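Local coordinates for protein 4-hydroxy-tetrahydrodipicolinate synthase (Methylacidiphilum fumariolicum SolV, PDB 6T3T) that probably catalyses the condensation of pyruvate with (S)-aspartate-beta-semialdehyde to 4-hydroxy-tetrahydrodipicolinate, a step of lysine biosynthesis through diaminopimelate, at residues 20-23 / 24-28; 60-63 / 64-67. One frame throughout, in Å; residues are numbered along the deposited sequence.

Interaction 1. Residues 20-23 / 24-28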
ATOM      1  N   ASP A  20     -13.063  12.311 -34.867  1.00 24.78           N
ATOM      2  CA  ASP A  20     -14.328  11.983 -35.520  1.00 27.26           C
ATOM      3  C   ASP A  20     -15.351  13.066 -35.161  1.00 26.08           C
ATOM      4  O   ASP A  20     -15.944  13.048 -34.074  1.00 24.78           O
ATOM      5  CB  ASP A  20     -14.795  10.593 -35.096  1.00 22.85           C
ATOM      6  CG  ASP A  20     -16.039  10.134 -35.850  1.00 26.74           C
ATOM      7  OD1 ASP A  20     -16.734  10.981 -36.466  1.00 23.72           O
ATOM      8  OD2 ASP A  20     -16.324   8.916 -35.815  1.00 29.64           O
ATOM      9  N   ARG A  21     -15.559  14.019 -36.080  1.00 24.99           N
ATOM     10  CA  ARG A  21     -16.376  15.191 -35.755  1.00 29.50           C
ATOM     11  C   ARG A  21     -17.855  14.845 -35.659  1.00 21.02           C
ATOM     12  O   ARG A  21     -18.560  15.359 -34.790  1.00 19.58           O
ATOM     13  CB  ARG A  21     -16.187  16.290 -36.800  1.00 31.94           C
ATOM     14  CG  ARG A  21     -14.786  16.834 -36.872  1.00 36.20           C
ATOM     15  CD  ARG A  21     -14.707  18.108 -37.708  1.00 39.89           C
ATOM     16  NE  ARG A  21     -13.315  18.533 -37.790  1.00 48.79           N
ATOM     17  CZ  ARG A  21     -12.910  19.741 -38.163  1.00 49.64           C
ATOM     18  NH1 ARG A  21     -13.796  20.675 -38.501  1.00 54.36           N
ATOM     19  NH2 ARG A  21     -11.607  20.010 -38.196  1.00 47.20           N
ATOM     20  N   LYS A  22     -18.331  13.976 -36.540  1.00 23.70           N
ATOM     21  CA  LYS A  22     -19.720  13.553 -36.483  1.00 26.54           C
ATOM     22  C   LYS A  22     -20.017  12.802 -35.185  1.00 23.61           C
ATOM     23  O   LYS A  22     -21.045  13.039 -34.541  1.00 20.62           O
ATOM     24  CB  LYS A  22     -20.052  12.707 -37.704  1.00 24.09           C
ATOM     25  CG  LYS A  22     -21.525  12.309 -37.784  1.00 31.35           C
ATOM     26  CD  LYS A  22     -22.435  13.534 -37.944  1.00 37.16           C
ATOM     27  CE  LYS A  22     -23.719  13.426 -37.102  1.00 40.51           C
ATOM     28  NZ  LYS A  22     -23.476  13.875 -35.687  1.00 37.56           N
ATOM     29  N   ALA A  23     -19.123  11.893 -34.784  1.00 26.06           N
ATOM     30  CA  ALA A  23     -19.329  11.157 -33.537  1.00 20.08           C
ATOM     31  C   ALA A  23     -19.314  12.100 -32.347  1.00 20.99           C
ATOM     32  O   ALA A  23     -20.101  11.945 -31.406  1.00 20.35           O
ATOM     33  CB  ALA A  23     -18.265  10.084 -33.379  1.00 17.90           C
ATOM     34  N   LEU A  24     -18.421  13.083 -32.375  1.00 17.96           N
ATOM     35  CA  LEU A  24     -18.356  14.057 -31.296  1.00 20.47           C
ATOM     36  C   LEU A  24     -19.653  14.849 -31.203  1.00 22.31           C
ATOM     37  O   LEU A  24     -20.185  15.061 -30.107  1.00 23.38           O
ATOM     38  CB  LEU A  24     -17.158  14.989 -31.509  1.00 15.94           C
ATOM     39  CG  LEU A  24     -16.902  16.060 -30.454  1.00 17.29           C
ATOM     40  CD1 LEU A  24     -16.701  15.449 -29.074  1.00 16.84           C
ATOM     41  CD2 LEU A  24     -15.712  16.897 -30.858  1.00 19.84           C
ATOM     42  N   GLU A  25     -20.155  15.331 -32.344  1.00 17.01           N
ATOM     43  CA  GLU A  25     -21.413  16.055 -32.353  1.00 19.28           C
ATOM     44  C   GLU A  25     -22.535  15.190 -31.799  1.00 19.89           C
ATOM     45  O   GLU A  25     -23.357  15.653 -31.006  1.00 18.59           O
ATOM     46  CB  GLU A  25     -21.745  16.529 -33.770  1.00 24.11           C
ATOM     47  CG  GLU A  25     -20.762  17.533 -34.326  1.00 25.11           C
ATOM     48  CD  GLU A  25     -20.854  17.712 -35.848  1.00 33.86           C
ATOM     49  OE1 GLU A  25     -21.747  17.109 -36.490  1.00 36.56           O
ATOM     50  OE2 GLU A  25     -20.009  18.450 -36.403  1.00 36.88           O
ATOM     51  N   ARG A  26     -22.625  13.937 -32.247  1.00 20.07           N
ATOM     52  CA  ARG A  26     -23.726  13.116 -31.758  1.00 25.44           C
ATOM     53  C   ARG A  26     -23.618  12.907 -30.257  1.00 20.44           C
ATOM     54  O   ARG A  26     -24.630  12.943 -29.550  1.00 18.59           O
ATOM     55  CB  ARG A  26     -23.817  11.768 -32.475  1.00 25.13           C
ATOM     56  CG  ARG A  26     -25.217  11.139 -32.205  1.00 35.59           C
ATOM     57  CD  ARG A  26     -25.607   9.917 -33.070  1.00 47.99           C
ATOM     58  NE  ARG A  26     -25.719  10.192 -34.511  1.00 55.64           N
ATOM     59  CZ  ARG A  26     -26.643  10.973 -35.083  1.00 56.99           C
ATOM     60  NH1 ARG A  26     -27.557  11.601 -34.346  1.00 49.91           N
ATOM     61  NH2 ARG A  26     -26.643  11.136 -36.405  1.00 48.09           N
ATOM     62  N   LEU A  27     -22.406  12.643 -29.761  1.00 19.28           N
ATOM     63  CA  LEU A  27     -22.224  12.406 -28.330  1.00 20.29           C
ATOM     64  C   LEU A  27     -22.568  13.652 -27.523  1.00 20.47           C
ATOM     65  O   LEU A  27     -23.224  13.568 -26.473  1.00 19.00           O
ATOM     66  CB  LEU A  27     -20.798  11.916 -28.065  1.00 20.01           C
ATOM     67  CG  LEU A  27     -20.258  11.655 -26.660  1.00 26.64           C
ATOM     68  CD1 LEU A  27     -20.555  10.236 -26.114  1.00 26.00           C
ATOM     69  CD2 LEU A  27     -18.756  11.906 -26.681  1.00 31.31           C
ATOM     70  N   LEU A  28     -22.133  14.826 -28.005  1.00 22.21           N
ATOM     71  CA  LEU A  28     -22.404  16.065 -27.289  1.00 19.35           C
ATOM     72  C   LEU A  28     -23.901  16.357 -27.239  1.00 19.23           C
ATOM     73  O   LEU A  28     -24.425  16.750 -26.196  1.00 22.29           O
ATOM     74  CB  LEU A  28     -21.617  17.206 -27.931  1.00 22.35           C
ATOM     75  CG  LEU A  28     -20.132  17.140 -27.590  1.00 18.87           C
ATOM     76  CD1 LEU A  28     -19.311  18.175 -28.368  1.00 19.16           C
ATOM     77  CD2 LEU A  28     -19.982  17.339 -26.099  1.00 19.64           C
TER
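Lys22 sends its chain past its own carbonyl carbon (chi1 -175°) and bends at each later bond, curling forward along the helix, whereas Glu25 sets its CG beside its own backbone N (chi1 -64°) and runs on extended, back toward the preceding turn. The two chains meet at about a right angle on the first turns of helix 21-32, the first outer helix of the TIM barrel, just behind the N-cap, Asp20. Their ion pair is long, Lys22 NZ standing 3.8 Å from Glu25 OE1; the ammonium also lies against the aliphatic base of the partner, 3.7 Å from Glu25 CB. The same lysine also meets Arg26, whose NH2 lies 3.8 Å from Lys22 CE, with NZ above one guanidinium face and offset toward its rim. Two like charges thus sit close together, and the Glu25 carboxylate probably offsets part of their repulsion. Replacing Glu25 by an alanine removes the carboxylate and CG, so that Lys22 NZ would probably lack this acidic mate beside Arg26 and a gap would be likely to open against Ile66 of helix 53-67. Leu24 is buried, resting on Ile10 and Pro13. The backbone follows the regular i to i+4 pattern, Glu25 N giving its hydrogen to Arg21 O at 2.9 Å. At the helix start Asp20 caps the first turn: Ala23 N donates to Asp20 OD1 at 3.1 Å, nearly straight at 169°, approaching from above the carboxylate plane.

Interaction 2. Residues 60-63 / 64-67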
ATOM      1  N   VAL A  60     -11.115  20.930 -27.968  1.00 18.06           N
ATOM      2  CA  VAL A  60     -11.741  21.915 -27.098  1.00 20.82           C
ATOM      3  C   VAL A  60     -12.543  22.917 -27.916  1.00 23.99           C
ATOM      4  O   VAL A  60     -13.668  23.284 -27.549  1.00 22.24           O
ATOM      5  CB  VAL A  60     -10.686  22.612 -26.232  1.00 23.62           C
ATOM      6  CG1 VAL A  60     -11.340  23.752 -25.401  1.00 19.47           C
ATOM      7  CG2 VAL A  60     -10.040  21.587 -25.357  1.00 23.87           C
ATOM      8  N   ARG A  61     -12.006  23.330 -29.060  1.00 21.73           N
ATOM      9  CA  ARG A  61     -12.715  24.277 -29.911  1.00 25.32           C
ATOM     10  C   ARG A  61     -13.991  23.665 -30.469  1.00 25.08           C
ATOM     11  O   ARG A  61     -15.040  24.320 -30.493  1.00 22.35           O
ATOM     12  CB  ARG A  61     -11.812  24.763 -31.046  1.00 28.17           C
ATOM     13  CG  ARG A  61     -12.336  26.009 -31.746  1.00 30.05           C
ATOM     14  CD  ARG A  61     -11.195  26.719 -32.434  1.00 35.81           C
ATOM     15  NE  ARG A  61     -10.225  25.735 -32.881  1.00 44.52           N
ATOM     16  CZ  ARG A  61      -8.906  25.911 -32.851  1.00 46.74           C
ATOM     17  NH1 ARG A  61      -8.387  27.037 -32.357  1.00 44.24           N
ATOM     18  NH2 ARG A  61      -8.113  24.935 -33.287  1.00 40.97           N
ATOM     19  N   LEU A  62     -13.906  22.425 -30.964  1.00 22.55           N
ATOM     20  CA  LEU A  62     -15.086  21.762 -31.510  1.00 22.02           C
ATOM     21  C   LEU A  62     -16.171  21.619 -30.462  1.00 23.19           C
ATOM     22  O   LEU A  62     -17.352  21.840 -30.749  1.00 22.59           O
ATOM     23  CB  LEU A  62     -14.721  20.379 -32.025  1.00 21.94           C
ATOM     24  CG  LEU A  62     -14.036  20.354 -33.370  1.00 29.02           C
ATOM     25  CD1 LEU A  62     -13.344  19.002 -33.525  1.00 30.53           C
ATOM     26  CD2 LEU A  62     -15.061  20.610 -34.468  1.00 28.63           C
ATOM     27  N   THR A  63     -15.783  21.223 -29.246  1.00 18.93           N
ATOM     28  CA  THR A  63     -16.732  21.108 -28.151  1.00 22.85           C
ATOM     29  C   THR A  63     -17.415  22.447 -27.890  1.00 22.73           C
ATOM     30  O   THR A  63     -18.638  22.509 -27.770  1.00 18.68           O
ATOM     31  CB  THR A  63     -16.032  20.585 -26.891  1.00 23.85           C
ATOM     32  OG1 THR A  63     -15.417  19.315 -27.167  1.00 21.34           O
ATOM     33  CG2 THR A  63     -17.028  20.432 -25.741  1.00 17.93           C
ATOM     34  N   ALA A  64     -16.638  23.537 -27.832  1.00 19.98           N
ATOM     35  CA  ALA A  64     -17.242  24.850 -27.615  1.00 22.64           C
ATOM     36  C   ALA A  64     -18.158  25.212 -28.761  1.00 20.84           C
ATOM     37  O   ALA A  64     -19.270  25.697 -28.540  1.00 20.76           O
ATOM     38  CB  ALA A  64     -16.181  25.937 -27.428  1.00 16.75           C
ATOM     39  N   GLU A  65     -17.713  24.975 -30.002  1.00 21.48           N
ATOM     40  CA  GLU A  65     -18.546  25.326 -31.144  1.00 21.66           C
ATOM     41  C   GLU A  65     -19.846  24.539 -31.153  1.00 23.85           C
ATOM     42  O   GLU A  65     -20.916  25.126 -31.343  1.00 22.49           O
ATOM     43  CB  GLU A  65     -17.799  25.084 -32.443  1.00 22.30           C
ATOM     44  CG  GLU A  65     -16.838  26.185 -32.735  1.00 32.45           C
ATOM     45  CD  GLU A  65     -15.804  25.750 -33.717  1.00 34.39           C
ATOM     46  OE1 GLU A  65     -14.818  26.492 -33.883  1.00 37.49           O
ATOM     47  OE2 GLU A  65     -15.989  24.676 -34.327  1.00 30.61           O
ATOM     48  N   ILE A  66     -19.774  23.221 -30.900  1.00 20.39           N
ATOM     49  CA  ILE A  66     -20.977  22.381 -30.929  1.00 23.12           C
ATOM     50  C   ILE A  66     -21.921  22.752 -29.796  1.00 17.30           C
ATOM     51  O   ILE A  66     -23.113  22.972 -30.020  1.00 17.46           O
ATOM     52  CB  ILE A  66     -20.606  20.886 -30.867  1.00 20.14           C
ATOM     53  CG1 ILE A  66     -19.988  20.423 -32.191  1.00 21.34           C
ATOM     54  CG2 ILE A  66     -21.825  20.039 -30.524  1.00 15.91           C
ATOM     55  CD1 ILE A  66     -18.866  19.383 -31.990  1.00 21.15           C
ATOM     56  N   VAL A  67     -21.387  22.889 -28.581  1.00 16.42           N
ATOM     57  CA  VAL A  67     -22.210  23.126 -27.402  1.00 21.34           C
ATOM     58  C   VAL A  67     -22.839  24.502 -27.474  1.00 15.90           C
ATOM     59  O   VAL A  67     -23.979  24.685 -27.035  1.00 19.87           O
ATOM     60  CB  VAL A  67     -21.376  22.940 -26.116  1.00 20.53           C
ATOM     61  CG1 VAL A  67     -22.121  23.475 -24.883  1.00 18.49           C
ATOM     62  CG2 VAL A  67     -21.072  21.468 -25.905  1.00 17.47           C
TER
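Ala64 packs its CB against the carbonyl oxygen of Arg61, 3.6 Å from Arg61 O, while its amide donates to Val60 O, in the last turns of helix 53-67. This helix is the crossover of a beta-alpha-beta unit of the TIM barrel, between strands 38-40 and 72-76, and the alanine methyl also touches Ile73 of strand 72-76 and Ile95 of helix 82-95. Next, Glu65 runs back alongside Arg61, both chains pointing the same way with guanidinium and carboxylate planes 29° apart. What touches is carboxylate on aliphatic stem, Glu65 OE1 being 3.3 Å from Arg61 CG; the charged ends stay apart, with 4.8 Å from Arg61 NE to Glu65 OE1. The arginine instead forms a salt bridge with Glu58, one turn earlier. In Ile66, which follows, chi1 of -72° sets CG1 beside the backbone N, and chi2 of 144° carries CD1 back over the previous turn to 3.1 Å from Leu62 O, a close approach. The same methyl lies 4.3 Å from Leu62 CB, on an apolar edge of the helix that faces helix 21-32. Ile66 N also donates to Leu62 O, which is therefore covered by both the amide and the side chain of one residue. Val67 ends the helix on the buried side, lying alongside Thr63 over Ile73. The Thr63 hydroxyl is turned back to Leu59 O, its hydrogen-bond partner, which leaves the methyl for the valine: Thr63 CG2 lies 4.2 Å from Val67 CG2, and Val67 N bonds Thr63 O at 2.9 Å.

In the fold
From the N terminus, the chain passes through strand 5-9 and a short hairpin before interaction 1 opens helix 21-32; it then re-enters the barrel as strand 38-40 and returns outward to helix 53-67, where interaction 2 lies. Each contact spans about one helical turn at a time and closes no long loop, and they follow in series, neither nesting nor crossing. Their centres are nevertheless about 10 Å apart, because the two helices are neighbours on the outside of the barrel. Apolar groups join them: Leu24 CD2 lies 3.8 Å from Leu62 CB, and Leu28 CD1 is 3.8 Å from Ile66 CG2. Helix 53-67 in turn rests on strand 72-76 and touches helix 82-95.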